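Local coordinates for protein alpha-L-rhamnosidase (Klebsiella oxytoca, PDB 4XHC) that hydrolyses alpha-L-rhamnosides, releasing terminal non-reducing rhamnose, as a two-domain family GH78 glycoside hydrolase, at residues W355-K367 against P459-H471. Numbering follows the deposited sequence.
Sequences WWVFIDWQASLNK and PAVAMNTPYLRHH. With RAM (alpha-L-rhamnopyranose), chain C.
The F358 ring presents its rim to Y467, the two planes inclined at 46° and CE2 of F358 3.9 Å from CE2 of Y467. One face of F358 carries C6 of the rhamnose, displaced toward the rim; the backbone N of D360 sits over the centre of the opposite face. Y467 takes the carbonyl O of I359 at its edge, in plane, while CE1 of H471 lies over one of its faces, toward the rim, and W530, a residue of the sugar pocket, stacks on Y467. CE1 of F358 stands over the W361 ring, and the edge of that indole meets both T465 CG2 and the sugar, with NE1 donating to rhamnose O2 across 3.2 Å. The contact thus joins the pocket wall to the start of helix 466-478 within the six-hairpin (alpha/alpha) barrel domain of GH78 enzymes: a loop linking helices 322-340 and 368-389 folds over the turn that leads into the helix. D360 ties the two together. With CG anti to its backbone N (chi1 -170°), its carboxylate extends to the turn, where OD2 accepts from N464 N at 2.9 Å through the syn lone pair in a nearly straight bond, and OD1 receives T465 OG1 (2.7 Å) from above the carboxylate plane. T465 is the N-cap, its OG1 also accepting from L468 N, so the aspartate fixes the capping hydroxyl itself. L468 CD2 packs across the carboxylate. A water donates to both D360 OD2 and A462 O. Farther along, N464 ND2 donates to W361 O at 2.8 Å, the acceptor lying almost in the amide plane of N464. Q362, its chain bent at chi2 (61°), swings NE2 to A462 O, 3.0 Å away, while its CG rests on V461 CG1 at 3.7 Å.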
ATOM      1  N   TRP A 355     -12.912  22.470 -26.369  1.00 49.42           N
ATOM      2  CA  TRP A 355     -13.557  21.143 -26.338  1.00 47.44           C
ATOM      3  C   TRP A 355     -15.025  21.302 -25.935  1.00 47.68           C
ATOM      4  O   TRP A 355     -15.450  20.908 -24.849  1.00 46.27           O
ATOM      5  CB  TRP A 355     -12.793  20.224 -25.376  1.00 47.27           C
ATOM      6  CG  TRP A 355     -13.121  18.745 -25.476  1.00 45.42           C
ATOM      7  CD1 TRP A 355     -13.079  17.961 -26.594  1.00 45.45           C
ATOM      8  CD2 TRP A 355     -13.497  17.881 -24.399  1.00 44.46           C
ATOM      9  NE1 TRP A 355     -13.434  16.666 -26.284  1.00 44.32           N
ATOM     10  CE2 TRP A 355     -13.695  16.591 -24.943  1.00 43.57           C
ATOM     11  CE3 TRP A 355     -13.698  18.074 -23.027  1.00 44.93           C
ATOM     12  CZ2 TRP A 355     -14.085  15.508 -24.164  1.00 42.49           C
ATOM     13  CZ3 TRP A 355     -14.086  17.003 -22.255  1.00 44.16           C
ATOM     14  CH2 TRP A 355     -14.273  15.733 -22.824  1.00 43.51           C
ATOM     15  N   TRP A 356     -15.792  21.892 -26.848  1.00 48.56           N
ATOM     16  CA  TRP A 356     -17.165  22.316 -26.589  1.00 47.77           C
ATOM     17  C   TRP A 356     -18.203  21.249 -26.915  1.00 46.48           C
ATOM     18  O   TRP A 356     -19.335  21.324 -26.448  1.00 48.05           O
ATOM     19  CB  TRP A 356     -17.478  23.603 -27.358  1.00 50.52           C
ATOM     20  CG  TRP A 356     -17.391  23.504 -28.869  1.00 50.87           C
ATOM     21  CD1 TRP A 356     -16.275  23.630 -29.633  1.00 51.21           C
ATOM     22  CD2 TRP A 356     -18.479  23.297 -29.776  1.00 51.64           C
ATOM     23  NE1 TRP A 356     -16.590  23.490 -30.963  1.00 51.04           N
ATOM     24  CE2 TRP A 356     -17.939  23.291 -31.081  1.00 51.11           C
ATOM     25  CE3 TRP A 356     -19.862  23.120 -29.613  1.00 51.85           C
ATOM     26  CZ2 TRP A 356     -18.732  23.111 -32.217  1.00 51.53           C
ATOM     27  CZ3 TRP A 356     -20.651  22.933 -30.739  1.00 52.13           C
ATOM     28  CH2 TRP A 356     -20.083  22.932 -32.028  1.00 52.63           C
ATOM     29  N   VAL A 357     -17.807  20.267 -27.716  1.00 44.32           N
ATOM     30  CA  VAL A 357     -18.649  19.141 -28.094  1.00 42.15           C
ATOM     31  C   VAL A 357     -17.739  17.906 -28.241  1.00 42.88           C
ATOM     32  O   VAL A 357     -16.566  18.036 -28.594  1.00 40.48           O
ATOM     33  CB  VAL A 357     -19.398  19.446 -29.401  1.00 41.66           C
ATOM     34  CG1 VAL A 357     -18.435  19.706 -30.546  1.00 41.08           C
ATOM     35  CG2 VAL A 357     -20.368  18.327 -29.756  1.00 41.38           C
ATOM     36  N   PHE A 358     -18.253  16.710 -27.958  1.00 43.65           N
ATOM     37  CA  PHE A 358     -17.393  15.523 -27.986  1.00 43.61           C
ATOM     38  C   PHE A 358     -17.298  14.806 -29.341  1.00 42.88           C
ATOM     39  O   PHE A 358     -16.255  14.836 -29.980  1.00 42.27           O
ATOM     40  CB  PHE A 358     -17.766  14.511 -26.901  1.00 44.30           C
ATOM     41  CG  PHE A 358     -16.986  13.239 -27.017  1.00 44.16           C
ATOM     42  CD1 PHE A 358     -15.606  13.258 -26.894  1.00 44.53           C
ATOM     43  CD2 PHE A 358     -17.614  12.042 -27.317  1.00 45.70           C
ATOM     44  CE1 PHE A 358     -14.869  12.100 -27.031  1.00 44.93           C
ATOM     45  CE2 PHE A 358     -16.874  10.874 -27.460  1.00 45.96           C
ATOM     46  CZ  PHE A 358     -15.501  10.905 -27.315  1.00 44.31           C
ATOM     47  N   ILE A 359     -18.372  14.128 -29.742  1.00 43.46           N
ATOM     48  CA  ILE A 359     -18.446  13.400 -31.025  1.00 43.04           C
ATOM     49  C   ILE A 359     -17.589  12.134 -31.128  1.00 43.42           C
ATOM     50  O   ILE A 359     -18.130  11.066 -31.399  1.00 47.78           O
ATOM     51  CB  ILE A 359     -18.128  14.299 -32.231  1.00 42.50           C
ATOM     52  CG1 ILE A 359     -18.930  15.612 -32.165  1.00 42.77           C
ATOM     53  CG2 ILE A 359     -18.399  13.558 -33.531  1.00 42.34           C
ATOM     54  CD1 ILE A 359     -20.436  15.458 -32.171  1.00 42.13           C
ATOM     55  N   ASP A 360     -16.275  12.246 -30.953  1.00 43.05           N
ATOM     56  CA  ASP A 360     -15.363  11.076 -31.004  1.00 43.38           C
ATOM     57  C   ASP A 360     -14.022  11.456 -30.382  1.00 42.75           C
ATOM     58  O   ASP A 360     -13.744  12.630 -30.167  1.00 43.44           O
ATOM     59  CB  ASP A 360     -15.159  10.624 -32.459  1.00 44.63           C
ATOM     60  CG  ASP A 360     -14.429   9.269 -32.592  1.00 46.79           C
ATOM     61  OD1 ASP A 360     -14.297   8.522 -31.597  1.00 48.67           O
ATOM     62  OD2 ASP A 360     -13.999   8.930 -33.724  1.00 46.79           O
ATOM     63  N   TRP A 361     -13.209  10.463 -30.050  1.00 43.53           N
ATOM     64  CA  TRP A 361     -11.826  10.707 -29.602  1.00 43.08           C
ATOM     65  C   TRP A 361     -10.893  10.832 -30.807  1.00 45.19           C
ATOM     66  O   TRP A 361     -10.180   9.890 -31.174  1.00 45.86           O
ATOM     67  CB  TRP A 361     -11.345   9.607 -28.653  1.00 41.05           C
ATOM     68  CG  TRP A 361     -11.775   9.837 -27.253  1.00 39.27           C
ATOM     69  CD1 TRP A 361     -12.577   9.040 -26.498  1.00 38.91           C
ATOM     70  CD2 TRP A 361     -11.443  10.962 -26.439  1.00 38.92           C
ATOM     71  NE1 TRP A 361     -12.760   9.596 -25.249  1.00 38.90           N
ATOM     72  CE2 TRP A 361     -12.075  10.778 -25.188  1.00 39.38           C
ATOM     73  CE3 TRP A 361     -10.669  12.109 -26.643  1.00 39.02           C
ATOM     74  CZ2 TRP A 361     -11.953  11.706 -24.146  1.00 40.28           C
ATOM     75  CZ3 TRP A 361     -10.556  13.028 -25.619  1.00 39.60           C
ATOM     76  CH2 TRP A 361     -11.192  12.824 -24.384  1.00 40.68           C
ATOM     77  N   GLN A 362     -10.927  12.005 -31.425  1.00 45.43           N
ATOM     78  CA  GLN A 362     -10.198  12.268 -32.663  1.00 46.36           C
ATOM     79  C   GLN A 362      -9.733  13.726 -32.647  1.00 45.96           C
ATOM     80  O   GLN A 362     -10.450  14.625 -33.051  1.00 47.98           O
ATOM     81  CB  GLN A 362     -11.122  11.982 -33.853  1.00 46.30           C
ATOM     82  CG  GLN A 362     -10.571  12.352 -35.221  1.00 46.93           C
ATOM     83  CD  GLN A 362      -9.319  11.606 -35.577  1.00 47.10           C
ATOM     84  OE1 GLN A 362      -8.229  11.985 -35.177  1.00 47.87           O
ATOM     85  NE2 GLN A 362      -9.475  10.521 -36.325  1.00 49.10           N
ATOM     86  N   ALA A 363      -8.529  13.947 -32.155  1.00 45.85           N
ATOM     87  CA  ALA A 363      -8.019  15.297 -31.946  1.00 46.25           C
ATOM     88  C   ALA A 363      -8.037  16.183 -33.197  1.00 46.81           C
ATOM     89  O   ALA A 363      -8.108  17.391 -33.086  1.00 48.05           O
ATOM     90  CB  ALA A 363      -6.600  15.217 -31.391  1.00 46.59           C
ATOM     91  N   SER A 364      -7.962  15.593 -34.384  1.00 46.84           N
ATOM     92  CA  SER A 364      -7.923  16.374 -35.615  1.00 47.61           C
ATOM     93  C   SER A 364      -9.322  16.622 -36.224  1.00 45.25           C
ATOM     94  O   SER A 364      -9.438  17.095 -37.355  1.00 45.07           O
ATOM     95  CB  SER A 364      -7.033  15.659 -36.635  1.00 49.46           C
ATOM     96  OG  SER A 364      -7.659  14.458 -37.090  1.00 52.70           O
ATOM     97  N   LEU A 365     -10.384  16.284 -35.504  1.00 43.04           N
ATOM     98  CA  LEU A 365     -11.735  16.346 -36.079  1.00 43.55           C
ATOM     99  C   LEU A 365     -12.317  17.733 -35.891  1.00 42.21           C
ATOM    100  O   LEU A 365     -12.446  18.185 -34.769  1.00 39.01           O
ATOM    101  CB  LEU A 365     -12.674  15.312 -35.415  1.00 42.78           C
ATOM    102  CG  LEU A 365     -14.170  15.349 -35.777  1.00 42.77           C
ATOM    103  CD1 LEU A 365     -14.395  15.140 -37.271  1.00 43.39           C
ATOM    104  CD2 LEU A 365     -14.942  14.301 -35.001  1.00 41.82           C
ATOM    105  N   ASN A 366     -12.668  18.394 -36.988  1.00 43.61           N
ATOM    106  CA  ASN A 366     -13.500  19.579 -36.900  1.00 46.28           C
ATOM    107  C   ASN A 366     -14.939  19.183 -36.651  1.00 46.10           C
ATOM    108  O   ASN A 366     -15.522  18.413 -37.417  1.00 46.72           O
ATOM    109  CB  ASN A 366     -13.443  20.430 -38.160  1.00 48.33           C
ATOM    110  CG  ASN A 366     -14.276  21.691 -38.021  1.00 49.41           C
ATOM    111  OD1 ASN A 366     -15.498  21.675 -38.208  1.00 49.49           O
ATOM    112  ND2 ASN A 366     -13.626  22.781 -37.629  1.00 49.33           N
ATOM    113  N   LYS A 367     -15.531  19.754 -35.613  1.00 46.86           N
ATOM    114  CA  LYS A 367     -16.782  19.222 -35.074  1.00 46.62           C
ATOM    115  C   LYS A 367     -18.065  19.945 -35.478  1.00 45.82           C
ATOM    116  O   LYS A 367     -19.147  19.523 -35.100  1.00 46.92           O
ATOM    117  CB  LYS A 367     -16.652  19.145 -33.555  1.00 46.00           C
ATOM    118  CG  LYS A 367     -15.797  17.960 -33.155  1.00 46.84           C
ATOM    119  CD  LYS A 367     -15.119  18.159 -31.828  1.00 46.75           C
ATOM    120  CE  LYS A 367     -14.323  16.930 -31.472  1.00 47.05           C
ATOM    121  NZ  LYS A 367     -14.162  16.865 -30.001  1.00 49.32           N
ATOM    122  N   PRO A 459     -13.693   9.132 -46.492  1.00 52.83           N
ATOM    123  CA  PRO A 459     -13.107  10.356 -45.947  1.00 54.22           C
ATOM    124  C   PRO A 459     -11.804  10.131 -45.193  1.00 56.58           C
ATOM    125  O   PRO A 459     -11.575   9.068 -44.640  1.00 54.16           O
ATOM    126  CB  PRO A 459     -14.176  10.855 -44.957  1.00 54.39           C
ATOM    127  CG  PRO A 459     -15.453  10.358 -45.518  1.00 53.54           C
ATOM    128  CD  PRO A 459     -15.119   9.029 -46.143  1.00 53.88           C
ATOM    129  N   ALA A 460     -10.999  11.180 -45.121  1.00 61.17           N
ATOM    130  CA  ALA A 460      -9.671  11.098 -44.531  1.00 63.32           C
ATOM    131  C   ALA A 460      -9.696  10.953 -43.004  1.00 62.22           C
ATOM    132  O   ALA A 460      -8.849  10.274 -42.435  1.00 65.36           O
ATOM    133  CB  ALA A 460      -8.859  12.332 -44.934  1.00 65.63           C
ATOM    134  N   VAL A 461     -10.626  11.633 -42.337  1.00 57.80           N
ATOM    135  CA  VAL A 461     -10.628  11.674 -40.878  1.00 57.17           C
ATOM    136  C   VAL A 461     -11.495  10.540 -40.351  1.00 55.62           C
ATOM    137  O   VAL A 461     -12.736  10.604 -40.414  1.00 57.05           O
ATOM    138  CB  VAL A 461     -11.123  13.034 -40.343  1.00 56.16           C
ATOM    139  CG1 VAL A 461     -11.179  13.023 -38.817  1.00 58.47           C
ATOM    140  CG2 VAL A 461     -10.215  14.152 -40.825  1.00 55.81           C
ATOM    141  N   ALA A 462     -10.833   9.520 -39.822  1.00 59.23           N
ATOM    142  CA  ALA A 462     -11.473   8.243 -39.547  1.00 57.07           C
ATOM    143  C   ALA A 462     -12.116   8.194 -38.171  1.00 53.47           C
ATOM    144  O   ALA A 462     -11.916   9.093 -37.349  1.00 50.38           O
ATOM    145  CB  ALA A 462     -10.456   7.124 -39.679  1.00 57.34           C
ATOM    146  N   MET A 463     -12.889   7.128 -37.953  1.00 51.04           N
ATOM    147  CA  MET A 463     -13.529   6.854 -36.673  1.00 50.39           C
ATOM    148  C   MET A 463     -12.565   6.117 -35.735  1.00 50.24           C
ATOM    149  O   MET A 463     -11.885   5.182 -36.159  1.00 53.26           O
ATOM    150  CB  MET A 463     -14.754   5.971 -36.890  1.00 50.45           C
ATOM    151  CG  MET A 463     -15.778   6.521 -37.878  1.00 51.12           C
ATOM    152  SD  MET A 463     -17.191   5.419 -38.094  1.00 48.58           S
ATOM    153  CE  MET A 463     -16.501   4.262 -39.277  1.00 50.12           C
ATOM    154  N   ASN A 464     -12.518   6.527 -34.470  1.00 47.81           N
ATOM    155  CA  ASN A 464     -11.599   5.928 -33.505  1.00 46.48           C
ATOM    156  C   ASN A 464     -12.255   5.109 -32.401  1.00 45.58           C
ATOM    157  O   ASN A 464     -11.549   4.476 -31.627  1.00 45.78           O
ATOM    158  CB  ASN A 464     -10.755   7.015 -32.842  1.00 46.80           C
ATOM    159  CG  ASN A 464      -9.583   7.460 -33.694  1.00 49.18           C
ATOM    160  OD1 ASN A 464      -9.238   6.836 -34.702  1.00 51.56           O
ATOM    161  ND2 ASN A 464      -8.963   8.561 -33.292  1.00 50.20           N
ATOM    162  N   THR A 465     -13.581   5.106 -32.305  1.00 44.70           N
ATOM    163  CA  THR A 465     -14.241   4.417 -31.195  1.00 44.97           C
ATOM    164  C   THR A 465     -15.453   3.600 -31.639  1.00 45.45           C
ATOM    165  O   THR A 465     -16.110   3.936 -32.618  1.00 47.64           O
ATOM    166  CB  THR A 465     -14.702   5.414 -30.114  1.00 44.30           C
ATOM    167  OG1 THR A 465     -15.609   6.365 -30.686  1.00 43.38           O
ATOM    168  CG2 THR A 465     -13.514   6.146 -29.532  1.00 44.42           C
ATOM    169  N   PRO A 466     -15.754   2.513 -30.920  1.00 44.45           N
ATOM    170  CA  PRO A 466     -17.008   1.846 -31.200  1.00 44.80           C
ATOM    171  C   PRO A 466     -18.225   2.736 -30.903  1.00 44.29           C
ATOM    172  O   PRO A 466     -19.315   2.457 -31.389  1.00 46.52           O
ATOM    173  CB  PRO A 466     -16.975   0.631 -30.273  1.00 44.38           C
ATOM    174  CG  PRO A 466     -15.542   0.413 -29.970  1.00 43.90           C
ATOM    175  CD  PRO A 466     -14.956   1.781 -29.927  1.00 44.43           C
ATOM    176  N   TYR A 467     -18.041   3.787 -30.109  1.00 43.42           N
ATOM    177  CA  TYR A 467     -19.095   4.790 -29.883  1.00 43.32           C
ATOM    178  C   TYR A 467     -19.555   5.426 -31.203  1.00 43.06           C
ATOM    179  O   TYR A 467     -20.746   5.464 -31.498  1.00 41.19           O
ATOM    180  CB  TYR A 467     -18.583   5.876 -28.924  1.00 43.12           C
ATOM    181  CG  TYR A 467     -19.530   7.024 -28.676  1.00 43.11           C
ATOM    182  CD1 TYR A 467     -20.648   6.860 -27.882  1.00 44.62           C
ATOM    183  CD2 TYR A 467     -19.286   8.279 -29.208  1.00 43.97           C
ATOM    184  CE1 TYR A 467     -21.524   7.903 -27.634  1.00 46.15           C
ATOM    185  CE2 TYR A 467     -20.151   9.333 -28.969  1.00 46.52           C
ATOM    186  CZ  TYR A 467     -21.278   9.140 -28.178  1.00 47.60           C
ATOM    187  OH  TYR A 467     -22.154  10.181 -27.920  1.00 49.07           O
ATOM    188  N   LEU A 468     -18.605   5.924 -31.989  1.00 42.81           N
ATOM    189  CA  LEU A 468     -18.943   6.542 -33.264  1.00 43.60           C
ATOM    190  C   LEU A 468     -19.383   5.497 -34.272  1.00 44.44           C
ATOM    191  O   LEU A 468     -20.235   5.758 -35.111  1.00 46.64           O
ATOM    192  CB  LEU A 468     -17.779   7.354 -33.822  1.00 43.17           C
ATOM    193  CG  LEU A 468     -18.078   8.132 -35.102  1.00 43.84           C
ATOM    194  CD1 LEU A 468     -19.333   8.967 -34.942  1.00 45.07           C
ATOM    195  CD2 LEU A 468     -16.905   9.024 -35.461  1.00 44.85           C
ATOM    196  N   ARG A 469     -18.812   4.308 -34.188  1.00 45.02           N
ATOM    197  CA  ARG A 469     -19.192   3.236 -35.100  1.00 46.19           C
ATOM    198  C   ARG A 469     -20.633   2.822 -34.899  1.00 46.20           C
ATOM    199  O   ARG A 469     -21.307   2.462 -35.853  1.00 48.18           O
ATOM    200  CB  ARG A 469     -18.294   2.030 -34.894  1.00 46.65           C
ATOM    201  CG  ARG A 469     -16.862   2.281 -35.320  1.00 46.77           C
ATOM    202  CD  ARG A 469     -16.545   1.549 -36.600  1.00 47.11           C
ATOM    203  NE  ARG A 469     -15.157   1.742 -36.993  1.00 49.21           N
ATOM    204  CZ  ARG A 469     -14.599   1.142 -38.039  1.00 50.73           C
ATOM    205  NH1 ARG A 469     -15.321   0.316 -38.779  1.00 53.14           N
ATOM    206  NH2 ARG A 469     -13.324   1.350 -38.338  1.00 50.54           N
ATOM    207  N   HIS A 470     -21.102   2.862 -33.658  1.00 45.42           N
ATOM    208  CA  HIS A 470     -22.505   2.588 -33.376  1.00 46.28           C
ATOM    209  C   HIS A 470     -23.408   3.416 -34.272  1.00 46.06           C
ATOM    210  O   HIS A 470     -24.403   2.920 -34.797  1.00 47.85           O
ATOM    211  CB  HIS A 470     -22.837   2.906 -31.922  1.00 46.75           C
ATOM    212  CG  HIS A 470     -24.299   3.088 -31.670  1.00 48.05           C
ATOM    213  ND1 HIS A 470     -25.142   2.030 -31.412  1.00 49.28           N
ATOM    214  CD2 HIS A 470     -25.068   4.200 -31.651  1.00 47.61           C
ATOM    215  CE1 HIS A 470     -26.368   2.484 -31.237  1.00 50.23           C
ATOM    216  NE2 HIS A 470     -26.350   3.797 -31.378  1.00 49.61           N
ATOM    217  N   HIS A 471     -23.056   4.683 -34.434  1.00 43.86           N
ATOM    218  CA  HIS A 471     -23.874   5.604 -35.207  1.00 44.70           C
ATOM    219  C   HIS A 471     -23.793   5.325 -36.696  1.00 44.37           C
ATOM    220  O   HIS A 471     -24.773   5.483 -37.408  1.00 45.04           O
ATOM    221  CB  HIS A 471     -23.494   7.045 -34.871  1.00 44.73           C
ATOM    222  CG  HIS A 471     -23.723   7.382 -33.432  1.00 44.51           C
ATOM    223  ND1 HIS A 471     -22.772   7.152 -32.462  1.00 43.90           N
ATOM    224  CD2 HIS A 471     -24.807   7.878 -32.789  1.00 44.76           C
ATOM    225  CE1 HIS A 471     -23.252   7.516 -31.287  1.00 44.84           C
ATOM    226  NE2 HIS A 471     -24.485   7.951 -31.458  1.00 45.06           N
TER
HETATM  227  C1  RAM C 900     -13.855   9.816 -21.783  1.00 42.92           C
HETATM  228  C2  RAM C 900     -14.522   8.455 -21.743  1.00 43.00           C
HETATM  229  C3  RAM C 900     -16.030   8.599 -21.668  1.00 44.08           C
HETATM  230  C4  RAM C 900     -16.475   9.704 -22.611  1.00 44.03           C
HETATM  231  C5  RAM C 900     -15.954  11.032 -22.086  1.00 45.45           C
HETATM  232  C6  RAM C 900     -15.650  12.028 -23.176  1.00 47.24           C
HETATM  233  O1  RAM C 900     -12.746   9.772 -20.975  1.00 43.00           O
HETATM  234  O2  RAM C 900     -14.181   7.804 -22.956  1.00 43.68           O
HETATM  235  O3  RAM C 900     -16.675   7.374 -22.021  1.00 46.08           O
HETATM  236  O4  RAM C 900     -17.888   9.760 -22.677  1.00 43.03           O
HETATM  237  O5  RAM C 900     -14.744  10.828 -21.325  1.00 45.97           O
HETATM  238  O   HOH W   1     -13.757  10.494 -35.961  1.00 41.37           O